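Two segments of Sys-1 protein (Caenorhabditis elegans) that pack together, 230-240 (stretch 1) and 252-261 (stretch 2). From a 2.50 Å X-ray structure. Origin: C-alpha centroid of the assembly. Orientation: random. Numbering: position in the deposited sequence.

Stretch 1 230-240: AVMIGSYRLIA
Stretch 2, residues 252-261: ELAHLIQVII

The contact between the two helices is centred on Ile-239, whose side chain sits as a knob in a hole formed by Leu-253, Leu-256, Ile-257 and Ile-260. Its CA-to-CB bond points toward the second helix, and with chi1 at 69° (p) and chi2 at 162° (t) its two branches reach different parts of the hole. Ile-239 CG2 lies 3.5 Å from Leu-256 CB and 3.7 Å from Leu-253 CD1, whereas Ile-239 CD1 approaches Ile-260 CD1 at 3.8 Å and Ile-257 CG1 at 4.2 Å. The four residues of the hole occupy positions i, i+3, i+4 and i+7 of a helix, the spacing that lets a single side chain settle between successive turns.

Around the knob, Leu-256 (m, t) points its CA-to-CB bond toward the first helix. Ile-260 (m, t) and Leu-253 (t, p) leave their backbone sideways, but their ends come nearer to the partner. Ile-257 (m, t) starts out facing away and meets Ile-239 at the looser distance given above.

The helices run nearly antiparallel, with 153° between their N-to-C directions and a closest axial approach of 9.2 Å. The register therefore descends along one segment as it rises along the other: the CA atoms of Met-232 and Ile-260 are 5.4 Å apart, those of Ser-235 and Leu-256 5.8 Å, and those of Ile-239 and Leu-253 6.3 Å. The backbones thus draw somewhat closer toward the Met-232 end. Stretch 2 is helical throughout, with regular i to i+4 hydrogen bonds from Leu-256 N to Glu-252 O (3.2 Å) through Ile-261 N to Ile-257 O (3.0 Å). Stretch 1 enters as a helix already under way; toward its last residues Leu-238 N bonds to Ser-235 O at 3.0 Å and only weakly to Gly-234 O at 3.4 Å.

Away from the knob, Leu-238 (m, t) adds an exposed flank, its CB 3.8 Å from Leu-256 CD1. At the other end Val-231 (t) and Val-259 (t) meet through their CG1 atoms at 3.9 Å. Ile-260 also packs against the backbone of the first helix: its CG1 is 4.0 Å from Met-232 O, and its CD1 is 4.1 Å from Tyr-236 N. Met-232 is modelled as selenomethionine, with chi1 at -108°, between wells.

The polar element is Ser-235, whose CA-to-CB bond points toward the second helix, with chi1 at -54° (m). This rotamer turns the hydroxyl back along its own helix, where OG donates a hydrogen bond to Val-231 O at 2.9 Å, a carbonyl that also accepts Ser-235 N at 3.0 Å. The hydroxyl can consequently lie among apolar groups: Ser-235 OG is 3.6 Å from Val-259 CG1 and 4.0 Å from Leu-256 CD2, while Ser-235 CB is 3.6 Å from Ile-260 CG1. No hydrogen bond crosses between the stretches, and the 437 Å² buried, both sides summed, comes from side chains packing on one another and, at Ile-260, on backbone atoms.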

# COMPACT_ATOMS: atom_id res chain seq x y z
N ALA A 230 -1.36 -2.24 20.97
CA ALA A 230 -2.18 -2.49 22.16
C ALA A 230 -3.54 -1.79 22.05
O ALA A 230 -4.53 -2.28 22.58
CB ALA A 230 -1.45 -2.09 23.41
N VAL A 231 -3.58 -0.69 21.30
CA VAL A 231 -4.81 0.03 21.03
C VAL A 231 -5.72 -0.76 20.07
O VAL A 231 -6.93 -0.87 20.31
CB VAL A 231 -4.52 1.48 20.49
CG1 VAL A 231 -5.77 2.15 19.97
CG2 VAL A 231 -3.85 2.34 21.56
N MSE A 232 -5.15 -1.27 18.99
CA MSE A 232 -5.82 -2.22 18.09
C MSE A 232 -6.51 -3.32 18.90
O MSE A 232 -7.70 -3.60 18.73
CB MSE A 232 -4.78 -2.90 17.22
CG MSE A 232 -4.70 -2.56 15.75
SE MSE A 232 -3.53 -3.99 14.97
CE MSE A 232 -4.41 -5.48 15.82
N ILE A 233 -5.75 -3.94 19.79
CA ILE A 233 -6.16 -5.12 20.50
C ILE A 233 -7.15 -4.83 21.62
O ILE A 233 -8.14 -5.54 21.77
CB ILE A 233 -4.94 -5.92 21.02
CG1 ILE A 233 -4.19 -6.51 19.83
CG2 ILE A 233 -5.36 -7.03 21.99
CD1 ILE A 233 -5.01 -7.50 18.99
N GLY A 234 -6.87 -3.79 22.40
CA GLY A 234 -7.82 -3.25 23.35
C GLY A 234 -9.18 -2.93 22.74
O GLY A 234 -10.20 -3.26 23.31
N SER A 235 -9.19 -2.31 21.57
CA SER A 235 -10.46 -2.04 20.89
C SER A 235 -11.11 -3.33 20.43
O SER A 235 -12.32 -3.52 20.59
CB SER A 235 -10.28 -1.09 19.70
OG SER A 235 -9.63 0.12 20.06
N TYR A 236 -10.30 -4.24 19.86
CA TYR A 236 -10.85 -5.51 19.41
C TYR A 236 -11.51 -6.23 20.58
O TYR A 236 -12.62 -6.74 20.46
CB TYR A 236 -9.80 -6.42 18.75
CG TYR A 236 -10.42 -7.73 18.37
CD1 TYR A 236 -11.32 -7.81 17.30
CD2 TYR A 236 -10.17 -8.88 19.11
CE1 TYR A 236 -11.94 -9.00 16.97
CE2 TYR A 236 -10.77 -10.08 18.78
CZ TYR A 236 -11.65 -10.14 17.71
OH TYR A 236 -12.25 -11.34 17.39
N ARG A 237 -10.85 -6.24 21.72
CA ARG A 237 -11.39 -6.90 22.88
C ARG A 237 -12.79 -6.42 23.24
O ARG A 237 -13.60 -7.20 23.70
CB ARG A 237 -10.46 -6.76 24.08
CG ARG A 237 -9.35 -7.79 24.09
CD ARG A 237 -8.49 -7.64 25.31
NE ARG A 237 -7.94 -8.93 25.70
CZ ARG A 237 -7.33 -9.18 26.85
NH1 ARG A 237 -7.15 -8.22 27.75
NH2 ARG A 237 -6.88 -10.41 27.10
N LEU A 238 -13.07 -5.14 23.00
CA LEU A 238 -14.34 -4.56 23.43
C LEU A 238 -15.44 -4.73 22.41
O LEU A 238 -16.62 -4.72 22.76
CB LEU A 238 -14.16 -3.08 23.78
CG LEU A 238 -13.33 -2.79 25.03
CD1 LEU A 238 -12.88 -1.32 25.01
CD2 LEU A 238 -14.08 -3.11 26.31
N ILE A 239 -15.06 -4.89 21.15
CA ILE A 239 -16.05 -5.06 20.09
C ILE A 239 -16.29 -6.54 19.76
O ILE A 239 -17.30 -6.87 19.14
CB ILE A 239 -15.69 -4.28 18.81
CG1 ILE A 239 -14.47 -4.86 18.11
CG2 ILE A 239 -15.47 -2.81 19.12
CD1 ILE A 239 -14.34 -4.41 16.68
N ALA A 240 -15.38 -7.40 20.21
CA ALA A 240 -15.30 -8.79 19.75
C ALA A 240 -16.62 -9.54 19.81
O ALA A 240 -17.05 -10.13 18.81
CB ALA A 240 -14.22 -9.55 20.48
N GLU A 252 -20.85 3.73 20.28
CA GLU A 252 -19.65 3.21 20.92
C GLU A 252 -18.92 2.15 20.08
O GLU A 252 -17.68 2.15 20.00
CB GLU A 252 -19.99 2.64 22.31
N LEU A 253 -19.69 1.26 19.46
CA LEU A 253 -19.13 0.26 18.54
C LEU A 253 -18.59 0.92 17.28
O LEU A 253 -17.51 0.57 16.82
CB LEU A 253 -20.18 -0.80 18.19
CG LEU A 253 -19.95 -1.80 17.05
CD1 LEU A 253 -18.72 -2.69 17.32
CD2 LEU A 253 -21.19 -2.67 16.78
N ALA A 254 -19.33 1.89 16.74
CA ALA A 254 -18.89 2.63 15.55
C ALA A 254 -17.59 3.35 15.82
O ALA A 254 -16.74 3.45 14.95
CB ALA A 254 -19.95 3.62 15.11
N HIS A 255 -17.43 3.85 17.03
CA HIS A 255 -16.27 4.65 17.37
C HIS A 255 -15.04 3.76 17.49
O HIS A 255 -13.95 4.13 17.06
CB HIS A 255 -16.51 5.44 18.66
CG HIS A 255 -15.28 6.06 19.21
ND1 HIS A 255 -14.58 5.51 20.27
CD2 HIS A 255 -14.58 7.15 18.83
CE1 HIS A 255 -13.51 6.25 20.52
NE2 HIS A 255 -13.49 7.26 19.66
N LEU A 256 -15.21 2.59 18.09
CA LEU A 256 -14.11 1.65 18.27
C LEU A 256 -13.65 1.05 16.94
O LEU A 256 -12.46 0.89 16.73
CB LEU A 256 -14.47 0.58 19.29
CG LEU A 256 -14.52 1.04 20.75
CD1 LEU A 256 -15.02 -0.08 21.64
CD2 LEU A 256 -13.18 1.57 21.28
N ILE A 257 -14.59 0.76 16.04
CA ILE A 257 -14.24 0.23 14.74
C ILE A 257 -13.37 1.25 14.04
O ILE A 257 -12.32 0.92 13.48
CB ILE A 257 -15.49 -0.10 13.89
CG1 ILE A 257 -16.11 -1.43 14.35
CG2 ILE A 257 -15.16 -0.15 12.38
CD1 ILE A 257 -17.50 -1.70 13.79
N GLN A 258 -13.83 2.49 14.09
CA GLN A 258 -13.14 3.62 13.47
C GLN A 258 -11.76 3.82 14.10
O GLN A 258 -10.80 4.11 13.40
CB GLN A 258 -14.01 4.88 13.54
CG GLN A 258 -13.99 5.77 12.28
CD GLN A 258 -14.43 5.07 10.98
OE1 GLN A 258 -15.38 4.26 10.96
NE2 GLN A 258 -13.75 5.38 9.88
N VAL A 259 -11.66 3.65 15.42
CA VAL A 259 -10.36 3.69 16.08
C VAL A 259 -9.39 2.63 15.52
O VAL A 259 -8.21 2.90 15.32
CB VAL A 259 -10.50 3.52 17.61
CG1 VAL A 259 -9.14 3.16 18.24
CG2 VAL A 259 -11.05 4.79 18.24
N ILE A 260 -9.90 1.42 15.27
CA ILE A 260 -9.09 0.35 14.71
C ILE A 260 -8.62 0.67 13.27
O ILE A 260 -7.46 0.44 12.91
CB ILE A 260 -9.86 -0.98 14.74
CG1 ILE A 260 -10.00 -1.47 16.17
CG2 ILE A 260 -9.19 -2.04 13.83
CD1 ILE A 260 -11.20 -2.37 16.35
N ILE A 261 -9.54 1.19 12.47
CA ILE A 261 -9.25 1.55 11.09
C ILE A 261 -8.21 2.66 10.98
O ILE A 261 -7.28 2.58 10.18
CB ILE A 261 -10.55 1.91 10.32
CG1 ILE A 261 -11.42 0.65 10.16
CG2 ILE A 261 -10.23 2.54 8.98
CD1 ILE A 261 -12.79 0.86 9.55